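Long-range contacts in iron-rich dpsA-homolog protein (Halobacterium salinarum, PDB 1TJO), which probably protects DNA from oxidative damage by oxidising iron(II) with hydrogen peroxide and storing it as a ferric mineral inside a hollow dodecamer: residues Cys30-Ala39 with Ala82-His93; Arg116-Tyr126 with His164-Asp172. All coordinates share one frame; numbering follows the deposited sequence.

Overall arrangement
Both contacts are antiparallel helix pairings within one ferritin-like four-helix bundle, and their centres lie about 28 Å apart, on opposite sides of the chain's centre. Contact 1 joins the N-terminal part of helix 24-54 to the end of helix 60-87 and the loop after it; contact 2 joins the start of helix 115-142 to the end of helix 146-169. They come in series along the chain, the first closing before the second opens, and their nearest atoms remain about 8 Å apart. Each thus pairs the two helices of one hairpin-like half of the bundle. Metal sites border both: Glu83 binds iron, while Gln86 and His168 of different subunits share magnesium ions.

Contact 1. Residues Cys30-Ala39 with Ala82-His93; sequences CVDALNADLA and AERVQALGGVPH. With FE (Fe (III) ion), chain F; MG (magnesium ion), chain Q.
This is a buried antiparallel helix-helix contact at one end of the four-helix bundle, extended by the loop after helix 60-87. The axes of 30-39 and 82-87 run at 155° and approach to 9.2 Å. Val85 CG2, anti to the carbonyl carbon and beside the backbone N, lies 3.6 Å from Leu34 CB, and Val31 crosses Val85 at about a right angle. A Schellman motif (Gly90 N to Val85 O, Gly89 N to Gln86 O, Gly89 at positive phi) ends helix 60-87. A CB on Gly90 would come within 2.9 Å of Val31 CG1, a clash. Asn35 ND2 donates almost straight (174°, 3.0 Å) to Val91 O, which lies in the amide plane; Asn35 OD1 accepts from His93 N (3.0 Å), and both donors stand above their carbonyl planes. The His93 ring stacks on this amide, planes 14° apart. A leucine in place of Asn35 would probably leave Val91 O and His93 N unpartnered and the loop free to shift. Glu83 binds iron(III) with Asp79 and a neighbouring subunit's His52; Gln86, assigned to iron translocation, binds magnesium. Leu34 reaches helix 146-169, Ala33 touches helix 115-142, and His93 packs against helix 96-102.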
loop_
_atom_site.group_PDB
_atom_site.type_symbol
_atom_site.label_atom_id
_atom_site.label_comp_id
_atom_site.label_asym_id
_atom_site.label_seq_id
_atom_site.Cartn_x
_atom_site.Cartn_y
_atom_site.Cartn_z
ATOM N N CYS A 30 31.378 23.532 13.187
ATOM C CA CYS A 30 30.089 23.021 12.747
ATOM C C CYS A 30 29.230 22.619 13.943
ATOM O O CYS A 30 28.074 22.920 13.967
ATOM C CB CYS A 30 30.273 21.850 11.797
ATOM S SG CYS A 30 30.674 22.380 10.086
ATOM N N VAL A 31 29.789 21.915 14.927
ATOM C CA VAL A 31 29.010 21.438 16.061
ATOM C C VAL A 31 28.473 22.592 16.876
ATOM O O VAL A 31 27.363 22.556 17.324
ATOM C CB VAL A 31 29.820 20.473 16.925
ATOM C CG1 VAL A 31 29.220 20.299 18.323
ATOM C CG2 VAL A 31 29.973 19.176 16.226
ATOM N N ASP A 32 29.272 23.635 17.072
ATOM C CA ASP A 32 28.809 24.818 17.793
ATOM C C ASP A 32 27.546 25.377 17.165
ATOM O O ASP A 32 26.561 25.722 17.874
ATOM C CB ASP A 32 29.897 25.906 17.822
ATOM C CG ASP A 32 31.099 25.539 18.701
ATOM O OD1 ASP A 32 31.074 24.496 19.406
ATOM O OD2 ASP A 32 32.117 26.273 18.741
ATOM N N ALA A 33 27.532 25.378 15.839
ATOM C CA ALA A 33 26.402 25.917 15.097
ATOM C C ALA A 33 25.201 24.980 15.178
ATOM O O ALA A 33 24.099 25.418 15.491
ATOM C CB ALA A 33 26.775 26.139 13.689
ATOM N N LEU A 34 25.422 23.698 14.907
ATOM C CA LEU A 34 24.341 22.729 14.897
ATOM C C LEU A 34 23.676 22.615 16.294
ATOM O O LEU A 34 22.459 22.489 16.394
ATOM C CB LEU A 34 24.862 21.367 14.446
ATOM C CG LEU A 34 25.341 21.283 12.983
ATOM C CD1 LEU A 34 26.088 20.022 12.778
ATOM C CD2 LEU A 34 24.169 21.355 12.058
ATOM N N ASN A 35 24.460 22.595 17.353
ATOM C CA ASN A 35 23.906 22.470 18.716
ATOM C C ASN A 35 23.041 23.665 19.082
ATOM O O ASN A 35 21.992 23.548 19.753
ATOM C CB ASN A 35 25.025 22.269 19.758
ATOM C CG ASN A 35 24.991 20.887 20.387
ATOM O OD1 ASN A 35 23.973 20.174 20.260
ATOM N ND2 ASN A 35 26.072 20.501 21.059
ATOM N N ALA A 36 23.469 24.842 18.626
ATOM C CA ALA A 36 22.693 26.047 18.893
ATOM C C ALA A 36 21.337 25.956 18.170
ATOM O O ALA A 36 20.281 26.284 18.752
ATOM C CB ALA A 36 23.503 27.270 18.438
ATOM N N ASP A 37 21.379 25.482 16.925
ATOM C CA ASP A 37 20.182 25.232 16.110
ATOM C C ASP A 37 19.304 24.201 16.757
ATOM O O ASP A 37 18.121 24.386 16.854
ATOM C CB ASP A 37 20.513 24.768 14.703
ATOM C CG ASP A 37 21.070 25.860 13.847
ATOM O OD1 ASP A 37 20.878 27.058 14.216
ATOM O OD2 ASP A 37 21.729 25.591 12.795
ATOM N N LEU A 38 19.891 23.110 17.208
ATOM C CA LEU A 38 19.130 22.056 17.853
ATOM C C LEU A 38 18.311 22.561 19.018
ATOM O O LEU A 38 17.191 22.188 19.208
ATOM C CB LEU A 38 20.102 20.974 18.317
ATOM C CG LEU A 38 19.533 19.864 19.220
ATOM C CD1 LEU A 38 18.451 19.098 18.524
ATOM C CD2 LEU A 38 20.647 18.904 19.582
ATOM N N ALA A 39 18.919 23.377 19.852
ATOM C CA ALA A 39 18.239 23.900 21.047
ATOM C C ALA A 39 17.041 24.737 20.620
ATOM O O ALA A 39 15.908 24.603 21.137
ATOM C CB ALA A 39 19.211 24.695 21.871
ATOM N N ALA A 82 20.895 16.761 15.699
ATOM C CA ALA A 82 21.520 16.031 16.806
ATOM C C ALA A 82 22.360 14.879 16.300
ATOM O O ALA A 82 23.468 14.641 16.816
ATOM C CB ALA A 82 20.457 15.510 17.755
ATOM N N GLU A 83 21.844 14.121 15.315
ATOM C CA GLU A 83 22.645 13.015 14.790
ATOM C C GLU A 83 23.922 13.511 14.079
ATOM O O GLU A 83 24.947 12.845 14.156
ATOM C CB GLU A 83 21.799 12.125 13.900
ATOM C CG GLU A 83 20.717 11.486 14.788
ATOM C CD GLU A 83 19.858 10.442 14.117
ATOM O OE1 GLU A 83 18.950 9.852 14.780
ATOM O OE2 GLU A 83 20.111 10.194 12.937
ATOM N N ARG A 84 23.838 14.668 13.440
ATOM C CA ARG A 84 25.030 15.260 12.795
ATOM C C ARG A 84 26.046 15.742 13.824
ATOM O O ARG A 84 27.247 15.529 13.652
ATOM C CB ARG A 84 24.630 16.359 11.809
ATOM C CG ARG A 84 25.738 16.776 10.879
ATOM C CD ARG A 84 26.194 15.639 9.962
ATOM N NE ARG A 84 27.260 16.096 9.098
ATOM C CZ ARG A 84 28.004 15.287 8.344
ATOM N NH1 ARG A 84 27.742 13.971 8.303
ATOM N NH2 ARG A 84 29.006 15.808 7.620
ATOM N N VAL A 85 25.594 16.375 14.908
ATOM C CA VAL A 85 26.500 16.712 16.006
ATOM C C VAL A 85 27.246 15.488 16.479
ATOM O O VAL A 85 28.461 15.519 16.596
ATOM C CB VAL A 85 25.761 17.289 17.190
ATOM C CG1 VAL A 85 26.631 17.418 18.455
ATOM C CG2 VAL A 85 25.238 18.690 16.796
ATOM N N GLN A 86 26.510 14.414 16.714
ATOM C CA GLN A 86 27.124 13.177 17.168
ATOM C C GLN A 86 28.087 12.566 16.127
ATOM O O GLN A 86 29.185 12.171 16.496
ATOM C CB GLN A 86 26.039 12.197 17.577
ATOM C CG GLN A 86 26.436 11.295 18.672
ATOM C CD GLN A 86 27.227 10.195 18.119
ATOM O OE1 GLN A 86 28.148 9.658 18.746
ATOM N NE2 GLN A 86 26.925 9.869 16.903
ATOM N N ALA A 87 27.728 12.615 14.849
ATOM C CA ALA A 87 28.563 12.086 13.782
ATOM C C ALA A 87 29.876 12.822 13.681
ATOM O O ALA A 87 30.889 12.204 13.338
ATOM C CB ALA A 87 27.875 12.085 12.460
ATOM N N LEU A 88 29.852 14.114 13.999
ATOM C CA LEU A 88 31.046 14.949 13.958
ATOM C C LEU A 88 31.843 14.897 15.267
ATOM O O LEU A 88 32.812 15.637 15.429
ATOM C CB LEU A 88 30.675 16.369 13.612
ATOM C CG LEU A 88 30.118 16.601 12.204
ATOM C CD1 LEU A 88 29.735 18.005 12.059
ATOM C CD2 LEU A 88 31.091 16.207 11.124
ATOM N N GLY A 89 31.432 14.027 16.185
ATOM C CA GLY A 89 32.170 13.763 17.412
ATOM C C GLY A 89 31.854 14.686 18.580
ATOM O O GLY A 89 32.647 14.800 19.509
ATOM N N GLY A 90 30.722 15.384 18.509
ATOM C CA GLY A 90 30.233 16.194 19.575
ATOM C C GLY A 90 29.144 15.535 20.400
ATOM O O GLY A 90 28.716 14.392 20.106
ATOM N N VAL A 91 28.659 16.280 21.391
ATOM C CA VAL A 91 27.583 15.836 22.256
ATOM C C VAL A 91 26.340 16.701 22.081
ATOM O O VAL A 91 26.308 17.857 22.453
ATOM C CB VAL A 91 28.048 15.886 23.751
ATOM C CG1 VAL A 91 26.948 15.481 24.677
ATOM C CG2 VAL A 91 29.229 15.002 23.960
ATOM N N PRO A 92 25.294 16.169 21.474
ATOM C CA PRO A 92 24.113 16.985 21.236
ATOM C C PRO A 92 23.417 17.363 22.526
ATOM O O PRO A 92 23.304 16.555 23.455
ATOM C CB PRO A 92 23.239 16.108 20.380
ATOM C CG PRO A 92 23.723 14.737 20.616
ATOM C CD PRO A 92 25.154 14.797 20.965
ATOM N N HIS A 93 22.909 18.581 22.609
ATOM C CA HIS A 93 22.181 18.980 23.828
ATOM C C HIS A 93 20.989 18.034 23.959
ATOM O O HIS A 93 20.349 17.750 22.935
ATOM C CB HIS A 93 21.672 20.408 23.749
ATOM C CG HIS A 93 22.736 21.452 23.593
ATOM N ND1 HIS A 93 23.913 21.471 24.324
ATOM C CD2 HIS A 93 22.799 22.512 22.753
ATOM C CE1 HIS A 93 24.633 22.520 23.953
ATOM N NE2 HIS A 93 23.984 23.163 22.996
HETATM FE FE FE F . 17.069 9.573 14.814
HETATM MG MG MG Q . 30.143 8.533 17.978
HETATM O O HOH W 1 30.232 9.503 16.106
HETATM O O HOH W 2 14.845 9.351 14.979
HETATM O O HOH W 3 17.007 8.271 13.372
HETATM O O HOH W 4 31.344 9.778 19.245
HETATM O O HOH W 5 31.890 7.522 17.434
#

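Contact 2. Residues Arg116-Tyr126 with His164-Asp172; sequences RTSLANDMAIY and HHIEHYLED. With MG (magnesium ion), chain H.
The guanidinium of Arg116 has Leu170 CD2 over one face, 3.7 Å above the plane and displaced toward the rim, while Leu170 O and a water lie in plane at its edge. The His168 ring has His164 NE2 3.1 Å above one face near the rim, close but not hydrogen-bonded, and a water in plane at its edge. Arg116 NH2 donates to Leu170 O at 2.9 Å (174°), on a lone pair in the carbonyl plane. The water at Arg116 NH1 donates to Tyr169 O and Glu171 O, so two in-plane partners hold the guanidinium beside the Leu170 backbone; Arg116 NH1 also hydrogen-bonds Leu175 O of a neighbouring subunit. The bend at chi3 (68°) brings the group over Leu170. Beyond this polar end, the second helix pair of the ferritin-like bundle packs antiparallel: the axes of 116-126 and 164-169 approach to 9.7 Å, N-to-C directions 148° apart. Ile166 is a knob in a hole of Leu119, Asp122, Met123 and Tyr126. Ile166 CG2 lies 3.9 Å from Met123 CB, whereas Ile166 CD1 comes within 3.4 Å of Tyr126 CE1, the side chains crossing at about a right angle. Met123 SD rests 3.9 Å from Glu167 CA. Away from this packing, His168 NE2 binds magnesium at 2.6 Å with waters, Glu56 of one neighbouring subunit and Gln86 of another; His164, His168 and Glu171 are assigned to iron translocation.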
loop_
_atom_site.group_PDB
_atom_site.type_symbol
_atom_site.label_atom_id
_atom_site.label_comp_id
_atom_site.label_asym_id
_atom_site.label_seq_id
_atom_site.Cartn_x
_atom_site.Cartn_y
_atom_site.Cartn_z
ATOM N N ARG A 116 -4.008 34.028 17.456
ATOM C CA ARG A 116 -3.237 34.998 16.733
ATOM C C ARG A 116 -1.918 35.286 17.497
ATOM O O ARG A 116 -0.843 35.351 16.885
ATOM C CB ARG A 116 -4.060 36.259 16.495
ATOM C CG ARG A 116 -5.144 36.151 15.475
ATOM C CD ARG A 116 -5.665 37.507 14.989
ATOM N NE ARG A 116 -4.645 38.192 14.211
ATOM C CZ ARG A 116 -4.401 37.985 12.922
ATOM N NH1 ARG A 116 -5.109 37.150 12.173
ATOM N NH2 ARG A 116 -3.393 38.624 12.367
ATOM N N THR A 117 -2.002 35.408 18.822
ATOM C CA THR A 117 -0.825 35.666 19.621
ATOM C C THR A 117 0.128 34.500 19.537
ATOM O O THR A 117 1.353 34.680 19.369
ATOM C CB THR A 117 -1.254 35.930 21.046
ATOM O OG1 THR A 117 -1.945 37.180 21.088
ATOM C CG2 THR A 117 -0.054 36.088 21.992
ATOM N N SER A 118 -0.433 33.302 19.684
ATOM C CA SER A 118 0.320 32.081 19.661
ATOM C C SER A 118 1.078 31.932 18.349
ATOM O O SER A 118 2.275 31.725 18.355
ATOM C CB SER A 118 -0.581 30.853 19.927
ATOM O OG SER A 118 -1.230 30.987 21.192
ATOM N N LEU A 119 0.396 32.061 17.216
ATOM C CA LEU A 119 1.068 31.959 15.953
ATOM C C LEU A 119 2.111 33.048 15.734
ATOM O O LEU A 119 3.146 32.750 15.170
ATOM C CB LEU A 119 0.075 31.953 14.806
ATOM C CG LEU A 119 -0.474 30.646 14.236
ATOM C CD1 LEU A 119 -0.341 29.369 15.035
ATOM C CD2 LEU A 119 -1.800 30.859 13.546
ATOM N N ALA A 120 1.854 34.276 16.194
ATOM C CA ALA A 120 2.841 35.329 16.019
ATOM C C ALA A 120 4.112 35.010 16.817
ATOM O O ALA A 120 5.237 35.259 16.365
ATOM C CB ALA A 120 2.278 36.626 16.450
ATOM N N ASN A 121 3.951 34.436 18.001
ATOM C CA ASN A 121 5.103 34.016 18.796
ATOM C C ASN A 121 5.902 32.899 18.076
ATOM O O ASN A 121 7.171 32.889 18.081
ATOM C CB ASN A 121 4.650 33.530 20.182
ATOM C CG ASN A 121 4.213 34.637 21.088
ATOM O OD1 ASN A 121 4.616 35.776 20.909
ATOM N ND2 ASN A 121 3.435 34.316 22.115
ATOM N N ASP A 122 5.178 31.998 17.413
ATOM C CA ASP A 122 5.836 30.923 16.669
ATOM C C ASP A 122 6.583 31.468 15.478
ATOM O O ASP A 122 7.676 31.022 15.175
ATOM C CB ASP A 122 4.827 29.861 16.186
ATOM C CG ASP A 122 4.190 29.130 17.324
ATOM O OD1 ASP A 122 4.800 29.127 18.441
ATOM O OD2 ASP A 122 3.079 28.531 17.189
ATOM N N MET A 123 5.959 32.395 14.782
ATOM C CA MET A 123 6.523 33.035 13.600
ATOM C C MET A 123 7.878 33.663 13.928
ATOM O O MET A 123 8.798 33.544 13.153
ATOM C CB MET A 123 5.571 34.093 13.032
ATOM C CG MET A 123 5.804 34.267 11.544
ATOM S SD MET A 123 4.640 35.416 10.749
ATOM C CE MET A 123 5.038 36.755 11.521
ATOM N N ALA A 124 7.999 34.241 15.104
ATOM C CA ALA A 124 9.250 34.877 15.541
ATOM C C ALA A 124 10.344 33.839 15.775
ATOM O O ALA A 124 11.528 34.070 15.462
ATOM C CB ALA A 124 9.044 35.709 16.794
ATOM N N ILE A 125 9.965 32.710 16.340
ATOM C CA ILE A 125 10.905 31.613 16.499
ATOM C C ILE A 125 11.394 31.123 15.136
ATOM O O ILE A 125 12.582 30.950 14.948
ATOM C CB ILE A 125 10.295 30.468 17.319
ATOM C CG1 ILE A 125 9.971 30.916 18.749
ATOM C CG2 ILE A 125 11.256 29.344 17.335
ATOM C CD1 ILE A 125 9.213 29.911 19.542
ATOM N N TYR A 126 10.477 30.867 14.200
ATOM C CA TYR A 126 10.866 30.400 12.870
ATOM C C TYR A 126 11.841 31.320 12.221
ATOM O O TYR A 126 12.855 30.890 11.667
ATOM C CB TYR A 126 9.656 30.266 11.932
ATOM C CG TYR A 126 8.946 28.929 12.036
ATOM C CD1 TYR A 126 7.724 28.839 12.662
ATOM C CD2 TYR A 126 9.462 27.779 11.414
ATOM C CE1 TYR A 126 7.053 27.638 12.742
ATOM C CE2 TYR A 126 8.793 26.565 11.483
ATOM C CZ TYR A 126 7.586 26.509 12.146
ATOM O OH TYR A 126 6.861 25.350 12.226
ATOM N N HIS A 164 6.092 30.269 6.387
ATOM C CA HIS A 164 5.247 30.901 5.368
ATOM C C HIS A 164 3.758 30.596 5.609
ATOM O O HIS A 164 2.929 31.498 5.451
ATOM C CB HIS A 164 5.695 30.468 3.970
ATOM C CG HIS A 164 4.713 30.780 2.910
ATOM N ND1 HIS A 164 3.912 29.818 2.337
ATOM C CD2 HIS A 164 4.349 31.960 2.364
ATOM C CE1 HIS A 164 3.118 30.396 1.451
ATOM N NE2 HIS A 164 3.358 31.694 1.453
ATOM N N HIS A 165 3.407 29.368 5.987
ATOM C CA HIS A 165 2.023 29.023 6.264
ATOM C C HIS A 165 1.508 29.873 7.411
ATOM O O HIS A 165 0.402 30.386 7.378
ATOM C CB HIS A 165 1.888 27.545 6.643
ATOM C CG HIS A 165 1.843 26.638 5.479
ATOM N ND1 HIS A 165 0.779 25.787 5.249
ATOM C CD2 HIS A 165 2.754 26.379 4.518
ATOM C CE1 HIS A 165 1.033 25.070 4.167
ATOM N NE2 HIS A 165 2.225 25.404 3.707
ATOM N N ILE A 166 2.319 30.027 8.439
ATOM C CA ILE A 166 1.899 30.872 9.575
ATOM C C ILE A 166 1.675 32.302 9.154
ATOM O O ILE A 166 0.651 32.924 9.547
ATOM C CB ILE A 166 2.895 30.752 10.775
ATOM C CG1 ILE A 166 2.835 29.352 11.375
ATOM C CG2 ILE A 166 2.652 31.862 11.837
ATOM C CD1 ILE A 166 3.965 29.028 12.319
ATOM N N GLU A 167 2.584 32.832 8.336
ATOM C CA GLU A 167 2.410 34.156 7.779
ATOM C C GLU A 167 1.065 34.293 7.063
ATOM O O GLU A 167 0.342 35.258 7.281
ATOM C CB GLU A 167 3.566 34.518 6.821
ATOM C CG GLU A 167 3.522 35.959 6.339
ATOM C CD GLU A 167 4.869 36.521 5.907
ATOM O OE1 GLU A 167 5.354 36.090 4.853
ATOM O OE2 GLU A 167 5.400 37.437 6.587
ATOM N N HIS A 168 0.716 33.311 6.223
ATOM C CA HIS A 168 -0.607 33.280 5.615
ATOM C C HIS A 168 -1.799 33.188 6.519
ATOM O O HIS A 168 -2.782 33.878 6.268
ATOM C CB HIS A 168 -0.687 32.260 4.523
ATOM C CG HIS A 168 -0.087 32.744 3.241
ATOM N ND1 HIS A 168 -0.433 32.222 2.006
ATOM C CD2 HIS A 168 0.800 33.745 3.002
ATOM C CE1 HIS A 168 0.243 32.871 1.067
ATOM N NE2 HIS A 168 1.001 33.789 1.646
ATOM N N TYR A 169 -1.710 32.392 7.587
ATOM C CA TYR A 169 -2.836 32.278 8.514
ATOM C C TYR A 169 -3.159 33.629 9.178
ATOM O O TYR A 169 -4.316 33.880 9.491
ATOM C CB TYR A 169 -2.513 31.326 9.622
ATOM C CG TYR A 169 -2.813 29.867 9.335
ATOM C CD1 TYR A 169 -4.096 29.454 8.986
ATOM C CD2 TYR A 169 -1.796 28.924 9.384
ATOM C CE1 TYR A 169 -4.371 28.108 8.771
ATOM C CE2 TYR A 169 -2.070 27.596 9.127
ATOM C CZ TYR A 169 -3.348 27.199 8.834
ATOM O OH TYR A 169 -3.614 25.852 8.637
ATOM N N LEU A 170 -2.114 34.445 9.375
ATOM C CA LEU A 170 -2.189 35.757 10.010
ATOM C C LEU A 170 -2.567 36.903 9.098
ATOM O O LEU A 170 -2.811 38.025 9.568
ATOM C CB LEU A 170 -0.865 36.098 10.694
ATOM C CG LEU A 170 -0.550 35.202 11.884
ATOM C CD1 LEU A 170 0.833 35.412 12.472
ATOM C CD2 LEU A 170 -1.628 35.303 12.995
ATOM N N GLU A 171 -2.573 36.654 7.809
ATOM C CA GLU A 171 -2.905 37.698 6.835
ATOM C C GLU A 171 -4.319 38.197 6.939
ATOM O O GLU A 171 -5.213 37.489 7.355
ATOM C CB GLU A 171 -2.653 37.250 5.410
ATOM C CG GLU A 171 -1.218 37.442 4.992
ATOM C CD GLU A 171 -0.873 38.865 4.665
ATOM O OE1 GLU A 171 -1.730 39.773 4.801
ATOM O OE2 GLU A 171 0.288 39.073 4.246
ATOM N N ASP A 172 -4.516 39.452 6.526
ATOM C CA ASP A 172 -5.802 40.106 6.710
ATOM C C ASP A 172 -6.800 39.883 5.582
ATOM O O ASP A 172 -7.232 40.800 4.900
ATOM C CB ASP A 172 -5.611 41.611 6.909
ATOM C CG ASP A 172 -4.967 42.306 5.713
ATOM O OD1 ASP A 172 -4.454 41.685 4.772
ATOM O OD2 ASP A 172 -4.981 43.558 5.630
HETATM MG MG MG H . 1.555 36.154 0.844
HETATM O O HOH W 6 -5.700 36.092 9.615
HETATM O O HOH W 7 1.741 37.102 2.732
HETATM O O HOH W 8 3.323 35.480 1.130
HETATM O O HOH W 9 1.995 37.866 0.001
#